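Local coordinates for endonuclease III (PDB 1ORN), which probably excises damaged bases from DNA and cleaves the strand, as a [4Fe-4S] DNA glycosylase trapped here in a covalent complex with DNA, at residues N32-L37 and K95-L100; E60-P65 and E74-D79; H66-V71 and R91-L96. One frame throughout, in Å; residues are numbered along the deposited sequence.

Contact 1 of 3, residues N32-L37 and K95-L100; sequences NPFELL and KLCAML
Phe34 and Leu37, one turn apart on helix 33-43, form two bumps that meet Leu96, Cys97 and Leu100 on helix 86-103. The short helical segments run at 149° to each other, and their axes come no nearer than 12.7 Å, a wide separation that the side chains fill. Leu100 supplies the counter-bump: its CD1 fits the hollow between the two residues of the first helix, 3.8 Å from Phe34 CE1 and a looser 4.5 Å from Leu37 CD2. Beside it, the CE1-CZ side of the Phe34 ring fills the notch between Leu100 and Cys97, CE1 lying near both Leu100 CD1 and Cys97 SG. CG stands anti to the backbone N (chi1 180°), and the ring beyond it brings CE1 and CZ to helix 86-103, although the CB does not aim straight at it. Cys97 SG lies in the ring plane at the edge, 3.8 Å from Phe34 CZ, in a sulfur-aromatic contact. Farther along the interface, Leu37 and Leu96 meet tip to tip, each by its CD2 methyl, at 3.8 Å.

At the start of helix 33-43, Asn32 is the N-cap, its OD1 accepting from Glu35 N at 2.8 Å. Pro65 and Tyr68 of helix 65-69 pack against the ring and sulfur, while Val129 of helix 123-134 touches Leu37, so the contact is buried within the helical bundle of this HhH-GPD family protein. The touching atoms are carbon and sulfur alone, which implies cohesion through dispersion and the exclusion of water, perhaps helped by the polarisable sulfur facing the weakly positive rim of the ring.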
loop_
_atom_site.group_PDB
_atom_site.type_symbol
_atom_site.label_atom_id
_atom_site.label_comp_id
_atom_site.label_asym_id
_atom_site.label_seq_id
_atom_site.Cartn_x
_atom_site.Cartn_y
_atom_site.Cartn_z
ATOM N N ASN C 32 9.560 7.156 -11.813
ATOM C CA ASN C 32 8.652 8.276 -12.028
ATOM C C ASN C 32 7.231 7.883 -11.592
ATOM O O ASN C 32 6.969 6.712 -11.305
ATOM C CB ASN C 32 8.681 8.704 -13.501
ATOM C CG ASN C 32 8.314 7.583 -14.439
ATOM O OD1 ASN C 32 7.207 7.054 -14.384
ATOM N ND2 ASN C 32 9.245 7.210 -15.310
ATOM N N PRO C 33 6.304 8.859 -11.529
ATOM C CA PRO C 33 4.914 8.622 -11.114
ATOM C C PRO C 33 4.146 7.584 -11.919
ATOM O O PRO C 33 3.324 6.863 -11.362
ATOM C CB PRO C 33 4.282 10.012 -11.208
ATOM C CG PRO C 33 5.459 10.917 -10.919
ATOM C CD PRO C 33 6.523 10.294 -11.774
ATOM N N PHE C 34 4.414 7.513 -13.220
ATOM C CA PHE C 34 3.738 6.548 -14.080
ATOM C C PHE C 34 4.193 5.143 -13.722
ATOM O O PHE C 34 3.379 4.233 -13.608
ATOM C CB PHE C 34 4.034 6.830 -15.556
ATOM C CG PHE C 34 3.369 5.866 -16.498
ATOM C CD1 PHE C 34 1.983 5.718 -16.494
ATOM C CD2 PHE C 34 4.121 5.097 -17.382
ATOM C CE1 PHE C 34 1.357 4.817 -17.357
ATOM C CE2 PHE C 34 3.507 4.193 -18.245
ATOM C CZ PHE C 34 2.117 4.053 -18.233
ATOM N N GLU C 35 5.499 4.961 -13.543
ATOM C CA GLU C 35 6.003 3.648 -13.158
ATOM C C GLU C 35 5.469 3.291 -11.776
ATOM O O GLU C 35 5.170 2.128 -11.510
ATOM C CB GLU C 35 7.536 3.625 -13.132
ATOM C CG GLU C 35 8.172 3.511 -14.502
ATOM C CD GLU C 35 9.684 3.379 -14.429
ATOM O OE1 GLU C 35 10.319 3.307 -15.499
ATOM O OE2 GLU C 35 10.234 3.345 -13.307
ATOM N N LEU C 36 5.343 4.279 -10.894
ATOM C CA LEU C 36 4.826 3.982 -9.558
ATOM C C LEU C 36 3.380 3.505 -9.675
ATOM O O LEU C 36 3.003 2.507 -9.068
ATOM C CB LEU C 36 4.859 5.211 -8.645
ATOM C CG LEU C 36 4.270 4.979 -7.243
ATOM C CD1 LEU C 36 5.041 3.889 -6.506
ATOM C CD2 LEU C 36 4.292 6.280 -6.448
ATOM N N LEU C 37 2.577 4.229 -10.447
ATOM C CA LEU C 37 1.169 3.860 -10.612
ATOM C C LEU C 37 1.020 2.426 -11.092
ATOM O O LEU C 37 0.236 1.655 -10.530
ATOM C CB LEU C 37 0.474 4.808 -11.592
ATOM C CG LEU C 37 -0.999 4.486 -11.901
ATOM C CD1 LEU C 37 -1.820 4.533 -10.618
ATOM C CD2 LEU C 37 -1.529 5.487 -12.911
ATOM N N LYS C 95 -6.815 -0.144 -20.046
ATOM C CA LYS C 95 -7.908 0.821 -19.911
ATOM C C LYS C 95 -7.440 2.060 -19.147
ATOM O O LYS C 95 -7.837 3.187 -19.454
ATOM C CB LYS C 95 -9.095 0.180 -19.187
ATOM C CG LYS C 95 -10.313 1.091 -19.061
ATOM N N LEU C 96 -6.584 1.844 -18.154
ATOM C CA LEU C 96 -6.044 2.932 -17.347
ATOM C C LEU C 96 -5.182 3.851 -18.215
ATOM O O LEU C 96 -5.282 5.077 -18.129
ATOM C CB LEU C 96 -5.222 2.336 -16.193
ATOM C CG LEU C 96 -4.398 3.180 -15.226
ATOM C CD1 LEU C 96 -4.060 2.314 -14.004
ATOM C CD2 LEU C 96 -3.128 3.681 -15.897
ATOM N N CYS C 97 -4.347 3.257 -19.061
ATOM C CA CYS C 97 -3.476 4.036 -19.942
ATOM C C CYS C 97 -4.275 4.827 -20.977
ATOM O O CYS C 97 -3.939 5.966 -21.305
ATOM C CB CYS C 97 -2.468 3.111 -20.621
ATOM S SG CYS C 97 -1.159 2.555 -19.475
ATOM N N ALA C 98 -5.352 4.232 -21.473
ATOM C CA ALA C 98 -6.192 4.917 -22.443
ATOM C C ALA C 98 -6.847 6.132 -21.779
ATOM O O ALA C 98 -7.006 7.178 -22.406
ATOM C CB ALA C 98 -7.263 3.963 -22.977
ATOM N N MET C 99 -7.208 5.998 -20.504
ATOM C CA MET C 99 -7.860 7.081 -19.774
ATOM C C MET C 99 -6.899 8.224 -19.467
ATOM O O MET C 99 -7.292 9.387 -19.485
ATOM C CB MET C 99 -8.485 6.554 -18.472
ATOM C CG MET C 99 -9.487 7.510 -17.830
ATOM S SD MET C 99 -10.407 6.786 -16.429
ATOM C CE MET C 99 -11.035 5.308 -17.183
ATOM N N LEU C 100 -5.640 7.901 -19.186
ATOM C CA LEU C 100 -4.655 8.946 -18.905
ATOM C C LEU C 100 -4.536 9.839 -20.145
ATOM O O LEU C 100 -4.485 11.068 -20.054
ATOM C CB LEU C 100 -3.287 8.332 -18.586
ATOM C CG LEU C 100 -3.134 7.568 -17.262
ATOM C CD1 LEU C 100 -1.700 7.046 -17.116
ATOM C CD2 LEU C 100 -3.485 8.486 -16.111
#

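Contact 2 of 3, residues E60-P65 and E74-D79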
loop_
_atom_site.group_PDB
_atom_site.type_symbol
_atom_site.label_atom_id
_atom_site.label_comp_id
_atom_site.label_asym_id
_atom_site.label_seq_id
_atom_site.Cartn_x
_atom_site.Cartn_y
_atom_site.Cartn_z
ATOM N N GLU C 60 11.218 -1.719 -19.030
ATOM C CA GLU C 60 12.201 -1.528 -20.091
ATOM C C GLU C 60 11.462 -1.671 -21.412
ATOM O O GLU C 60 11.783 -1.001 -22.397
ATOM C CB GLU C 60 13.324 -2.563 -19.993
ATOM C CG GLU C 60 14.236 -2.340 -18.798
ATOM C CD GLU C 60 14.694 -0.896 -18.691
ATOM O OE1 GLU C 60 15.357 -0.406 -19.631
ATOM O OE2 GLU C 60 14.384 -0.247 -17.669
ATOM N N LYS C 61 10.457 -2.541 -21.418
ATOM C CA LYS C 61 9.648 -2.781 -22.607
ATOM C C LYS C 61 8.589 -1.698 -22.806
ATOM O O LYS C 61 8.346 -1.255 -23.930
ATOM C CB LYS C 61 8.964 -4.145 -22.508
ATOM C CG LYS C 61 8.072 -4.478 -23.693
ATOM C CD LYS C 61 7.638 -5.934 -23.650
ATOM C CE LYS C 61 6.774 -6.300 -24.845
ATOM N NZ LYS C 61 6.430 -7.751 -24.831
ATOM N N TYR C 62 7.965 -1.279 -21.709
ATOM C CA TYR C 62 6.929 -0.253 -21.743
ATOM C C TYR C 62 7.396 0.955 -20.929
ATOM O O TYR C 62 7.841 0.803 -19.791
ATOM C CB TYR C 62 5.632 -0.802 -21.138
ATOM C CG TYR C 62 5.133 -2.096 -21.747
ATOM C CD1 TYR C 62 4.306 -2.093 -22.873
ATOM C CD2 TYR C 62 5.468 -3.324 -21.184
ATOM C CE1 TYR C 62 3.822 -3.280 -23.415
ATOM C CE2 TYR C 62 4.993 -4.519 -21.721
ATOM C CZ TYR C 62 4.168 -4.489 -22.835
ATOM O OH TYR C 62 3.688 -5.670 -23.355
ATOM N N ARG C 63 7.287 2.153 -21.497
ATOM C CA ARG C 63 7.724 3.360 -20.793
ATOM C C ARG C 63 6.654 4.438 -20.714
ATOM O O ARG C 63 6.746 5.361 -19.898
ATOM C CB ARG C 63 8.950 3.969 -21.478
ATOM C CG ARG C 63 10.135 3.040 -21.637
ATOM C CD ARG C 63 11.363 3.838 -22.052
ATOM N NE ARG C 63 12.447 2.988 -22.533
ATOM C CZ ARG C 63 12.466 2.403 -23.727
ATOM N NH1 ARG C 63 13.496 1.642 -24.076
ATOM N NH2 ARG C 63 11.460 2.584 -24.576
ATOM N N THR C 64 5.642 4.325 -21.566
ATOM C CA THR C 64 4.580 5.320 -21.604
ATOM C C THR C 64 3.237 4.625 -21.771
ATOM O O THR C 64 3.182 3.450 -22.139
ATOM C CB THR C 64 4.772 6.264 -22.802
ATOM O OG1 THR C 64 4.479 5.549 -24.006
ATOM C CG2 THR C 64 6.219 6.751 -22.868
ATOM N N PRO C 65 2.137 5.343 -21.505
ATOM C CA PRO C 65 0.822 4.714 -21.657
ATOM C C PRO C 65 0.541 4.230 -23.087
ATOM O O PRO C 65 -0.229 3.294 -23.292
ATOM C CB PRO C 65 -0.143 5.804 -21.182
ATOM C CG PRO C 65 0.612 7.076 -21.387
ATOM C CD PRO C 65 2.012 6.713 -20.980
ATOM N N GLU C 74 -3.360 -10.082 -24.931
ATOM C CA GLU C 74 -2.721 -11.368 -24.663
ATOM C C GLU C 74 -1.220 -11.249 -24.430
ATOM O O GLU C 74 -0.643 -12.014 -23.654
ATOM C CB GLU C 74 -2.973 -12.338 -25.822
ATOM C CG GLU C 74 -4.441 -12.554 -26.163
ATOM C CD GLU C 74 -5.110 -11.296 -26.692
ATOM O OE1 GLU C 74 -4.569 -10.687 -27.640
ATOM O OE2 GLU C 74 -6.179 -10.920 -26.160
ATOM N N GLU C 75 -0.587 -10.296 -25.105
ATOM C CA GLU C 75 0.849 -10.098 -24.965
ATOM C C GLU C 75 1.202 -9.498 -23.609
ATOM O O GLU C 75 2.148 -9.942 -22.954
ATOM C CB GLU C 75 1.371 -9.192 -26.086
ATOM C CG GLU C 75 2.886 -8.987 -26.074
ATOM C CD GLU C 75 3.382 -8.196 -27.273
ATOM O OE1 GLU C 75 4.596 -7.898 -27.333
ATOM O OE2 GLU C 75 2.560 -7.873 -28.158
ATOM N N LEU C 76 0.450 -8.484 -23.194
ATOM C CA LEU C 76 0.707 -7.850 -21.905
ATOM C C LEU C 76 0.426 -8.852 -20.782
ATOM O O LEU C 76 1.125 -8.877 -19.766
ATOM C CB LEU C 76 -0.164 -6.597 -21.741
ATOM C CG LEU C 76 -0.004 -5.845 -20.413
ATOM C CD1 LEU C 76 1.444 -5.374 -20.250
ATOM C CD2 LEU C 76 -0.955 -4.660 -20.372
ATOM N N GLU C 77 -0.595 -9.683 -20.969
ATOM C CA GLU C 77 -0.940 -10.689 -19.968
ATOM C C GLU C 77 0.268 -11.563 -19.654
ATOM O O GLU C 77 0.577 -11.818 -18.492
ATOM C CB GLU C 77 -2.091 -11.575 -20.457
ATOM C CG GLU C 77 -3.466 -10.918 -20.423
ATOM C CD GLU C 77 -4.590 -11.887 -20.784
ATOM O OE1 GLU C 77 -5.769 -11.474 -20.761
ATOM O OE2 GLU C 77 -4.296 -13.065 -21.089
ATOM N N GLN C 78 0.954 -12.022 -20.695
ATOM C CA GLN C 78 2.127 -12.864 -20.502
ATOM C C GLN C 78 3.266 -12.113 -19.823
ATOM O O GLN C 78 3.973 -12.671 -18.983
ATOM C CB GLN C 78 2.607 -13.428 -21.844
ATOM C CG GLN C 78 1.719 -14.534 -22.392
ATOM C CD GLN C 78 1.453 -15.621 -21.362
ATOM O OE1 GLN C 78 2.385 -16.205 -20.803
ATOM N NE2 GLN C 78 0.177 -15.892 -21.103
ATOM N N ASP C 79 3.433 -10.845 -20.182
ATOM C CA ASP C 79 4.493 -10.023 -19.609
ATOM C C ASP C 79 4.374 -9.835 -18.095
ATOM O O ASP C 79 5.379 -9.617 -17.420
ATOM C CB ASP C 79 4.526 -8.659 -20.305
ATOM C CG ASP C 79 5.168 -8.724 -21.680
ATOM O OD1 ASP C 79 5.013 -7.763 -22.462
ATOM O OD2 ASP C 79 5.840 -9.736 -21.972
#
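The ring of Tyr62 has Lys61 CG on one face, 3.6 Å above its plane and offset toward the rim, the stacked ring of Tyr68 from helix 65-69 on the other, and Asp79 OD1 in plane at its edge. Leu76 CD1 approaches obliquely, 3.9 Å from Tyr62 CZ, and the Asp79 carboxylate is turned 65° from the ring. Around this tyrosine a salt-bridge network of Lys61, Glu75 and Asp79 joins the C-terminal end of helix 48-61 to helix 73-79, within the all-helical HhH-GPD architecture.

Lys61 spans the gap as a fully extended chain. Its CG stands anti to the backbone N (chi1 179°), which sets CG over the tyrosine face; the extended chain beyond brings NZ between the two acidic groups. Asp79 OD1 accepts from Lys61 NZ at 2.8 Å through its syn lone pair, while Glu75 OE1 accepts from the same NZ at 3.1 Å and is met on its anti side. The lysine and aspartate side chains cross at about a right angle.

Asp79 OD1 is thus gripped twice, because the Tyr62 hydroxyl also donates to it. Two donors on one oxygen would probably stabilise the carboxylate in its charged form, and probably restrict its rotation. Lys61 is exposed, whereas Tyr62 is buried, with its hydroxyl bonded to the aspartate. Tyr68 also touches Leu76. The hydroxyl bond is short, with Tyr62 OH 2.6 Å from Asp79 OD1 and lying nearly in line with the C-O bond of that oxygen.

Contact 3 of 3, residues H66-V71 and R91-L96; sequences HDYIAV and RNIQKL
Gln94 NE2 is held by two main-chain carbonyls, donating to Tyr68 O at 2.9 Å and to Val71 O at 3.0 Å. Neither bond is straight, the N-H...O angles being 143° and 141°, since the two oxygens stand closer together about NE2 than its two N-H bonds point. Val71 O lies in the amide plane, though the nitrogen stands above the plane of that carbonyl; Tyr68 O is tilted from the amide plane. The glutamine CG stands anti to the carbonyl carbon of its own residue, and the extended chain beyond it carries the amide across.

In this way helix 86-103 of the HhH-GPD fold is pinned to the main chain of helix 65-69 and the residues just after it. An alanine in place of Gln94 would remove the amide, and the carbonyls of Tyr68 and Val71 would probably lose this shared donor, leaving that stretch of backbone less firmly tied to the helix.

Ile93 CG2 makes an off-centre CH-pi contact with Tyr68, 4.2 Å from the ring centroid and 29° off its normal. Ile38 of helix 33-43 touches both of these side chains. Ile69 CG2 packs 3.5 Å from Gln94 O, the main-chain oxygen.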
loop_
_atom_site.group_PDB
_atom_site.type_symbol
_atom_site.label_atom_id
_atom_site.label_comp_id
_atom_site.label_asym_id
_atom_site.label_seq_id
_atom_site.Cartn_x
_atom_site.Cartn_y
_atom_site.Cartn_z
ATOM N N HIS C 66 1.177 4.853 -24.075
ATOM C CA HIS C 66 0.973 4.445 -25.464
ATOM C C HIS C 66 1.575 3.080 -25.743
ATOM O O HIS C 66 1.108 2.353 -26.618
ATOM C CB HIS C 66 1.587 5.471 -26.418
ATOM C CG HIS C 66 1.130 6.870 -26.159
ATOM N ND1 HIS C 66 1.543 7.593 -25.062
ATOM C CD2 HIS C 66 0.264 7.663 -26.829
ATOM C CE1 HIS C 66 0.948 8.771 -25.065
ATOM N NE2 HIS C 66 0.167 8.839 -26.127
ATOM N N ASP C 67 2.624 2.731 -25.007
ATOM C CA ASP C 67 3.265 1.438 -25.202
ATOM C C ASP C 67 2.363 0.302 -24.733
ATOM O O ASP C 67 2.294 -0.746 -25.375
ATOM C CB ASP C 67 4.598 1.373 -24.452
ATOM C CG ASP C 67 5.556 2.479 -24.856
ATOM O OD1 ASP C 67 5.435 2.999 -25.989
ATOM O OD2 ASP C 67 6.446 2.814 -24.043
ATOM N N TYR C 68 1.668 0.511 -23.614
ATOM C CA TYR C 68 0.779 -0.514 -23.067
ATOM C C TYR C 68 -0.454 -0.786 -23.930
ATOM O O TYR C 68 -0.906 -1.929 -24.028
ATOM C CB TYR C 68 0.325 -0.127 -21.652
ATOM C CG TYR C 68 1.399 -0.261 -20.595
ATOM C CD1 TYR C 68 1.735 -1.508 -20.061
ATOM C CD2 TYR C 68 2.083 0.860 -20.128
ATOM C CE1 TYR C 68 2.726 -1.628 -19.082
ATOM C CE2 TYR C 68 3.071 0.750 -19.156
ATOM C CZ TYR C 68 3.386 -0.492 -18.634
ATOM O OH TYR C 68 4.347 -0.580 -17.646
ATOM N N ILE C 69 -0.998 0.255 -24.554
ATOM C CA ILE C 69 -2.185 0.092 -25.389
ATOM C C ILE C 69 -1.855 -0.265 -26.835
ATOM O O ILE C 69 -2.759 -0.486 -27.640
ATOM C CB ILE C 69 -3.060 1.368 -25.403
ATOM C CG1 ILE C 69 -2.352 2.491 -26.167
ATOM C CG2 ILE C 69 -3.354 1.804 -23.984
ATOM C CD1 ILE C 69 -3.178 3.759 -26.307
ATOM N N ALA C 70 -0.566 -0.333 -27.160
ATOM C CA ALA C 70 -0.141 -0.652 -28.521
ATOM C C ALA C 70 0.035 -2.148 -28.752
ATOM O O ALA C 70 0.149 -2.594 -29.891
ATOM C CB ALA C 70 1.159 0.074 -28.848
ATOM N N VAL C 71 0.067 -2.923 -27.673
ATOM C CA VAL C 71 0.233 -4.366 -27.794
ATOM C C VAL C 71 -1.086 -5.086 -27.558
ATOM O O VAL C 71 -2.008 -4.533 -26.954
ATOM C CB VAL C 71 1.274 -4.900 -26.784
ATOM C CG1 VAL C 71 2.613 -4.203 -27.003
ATOM C CG2 VAL C 71 0.783 -4.685 -25.353
ATOM N N ARG C 91 -5.902 -6.112 -18.370
ATOM C CA ARG C 91 -7.032 -5.397 -18.952
ATOM C C ARG C 91 -7.185 -4.023 -18.309
ATOM O O ARG C 91 -7.396 -3.027 -19.005
ATOM C CB ARG C 91 -8.327 -6.208 -18.796
ATOM N N ASN C 92 -7.068 -3.963 -16.983
ATOM C CA ASN C 92 -7.182 -2.688 -16.271
ATOM C C ASN C 92 -6.064 -1.724 -16.678
ATOM O O ASN C 92 -6.303 -0.530 -16.860
ATOM C CB ASN C 92 -7.130 -2.916 -14.756
ATOM C CG ASN C 92 -8.428 -3.472 -14.198
ATOM O OD1 ASN C 92 -8.456 -4.020 -13.088
ATOM N ND2 ASN C 92 -9.513 -3.319 -14.949
ATOM N N ILE C 93 -4.848 -2.237 -16.831
ATOM C CA ILE C 93 -3.732 -1.382 -17.222
ATOM C C ILE C 93 -3.961 -0.747 -18.599
ATOM O O ILE C 93 -3.739 0.447 -18.775
ATOM C CB ILE C 93 -2.399 -2.169 -17.194
ATOM C CG1 ILE C 93 -2.027 -2.464 -15.737
ATOM C CG2 ILE C 93 -1.280 -1.370 -17.862
ATOM C CD1 ILE C 93 -0.884 -3.455 -15.567
ATOM N N GLN C 94 -4.424 -1.528 -19.570
ATOM C CA GLN C 94 -4.668 -0.952 -20.889
ATOM C C GLN C 94 -5.765 0.113 -20.822
ATOM O O GLN C 94 -5.658 1.157 -21.460
ATOM C CB GLN C 94 -5.047 -2.033 -21.905
ATOM C CG GLN C 94 -3.935 -3.045 -22.164
ATOM C CD GLN C 94 -4.100 -3.760 -23.493
ATOM O OE1 GLN C 94 -5.200 -4.185 -23.846
ATOM N NE2 GLN C 94 -3.005 -3.899 -24.232
ATOM N N LYS C 95 -6.815 -0.144 -20.046
ATOM C CA LYS C 95 -7.908 0.821 -19.911
ATOM C C LYS C 95 -7.440 2.060 -19.147
ATOM O O LYS C 95 -7.837 3.187 -19.454
ATOM C CB LYS C 95 -9.095 0.180 -19.187
ATOM C CG LYS C 95 -10.313 1.091 -19.061
ATOM N N LEU C 96 -6.584 1.844 -18.154
ATOM C CA LEU C 96 -6.044 2.932 -17.347
ATOM C C LEU C 96 -5.182 3.851 -18.215
ATOM O O LEU C 96 -5.282 5.077 -18.129
ATOM C CB LEU C 96 -5.222 2.336 -16.193
ATOM C CG LEU C 96 -4.398 3.180 -15.226
ATOM C CD1 LEU C 96 -4.060 2.314 -14.004
ATOM C CD2 LEU C 96 -3.128 3.681 -15.897
#

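Followed from the N terminus, the chain enters contact 1 at helix 33-43 and passes through helix 48-61 into contact 2 before helix 65-69 opens contact 3. Helix 73-79 then closes contact 2, the shortest of the three loops. Helix 86-103 closes the other two: contact 3 first and contact 1 just beyond, with Lys95 and Leu96 common to both segments. Contact 2 lies wholly within contact 1, whereas contacts 2 and 3 cross, since 66-71 falls between the halves of contact 2 while 91-96 lies beyond it. Helix 65-69 sits among all three, with Tyr68 touching Phe34, Cys97, Tyr62 and Leu76, and together the contacts join the five helices from 33-43 to 86-103.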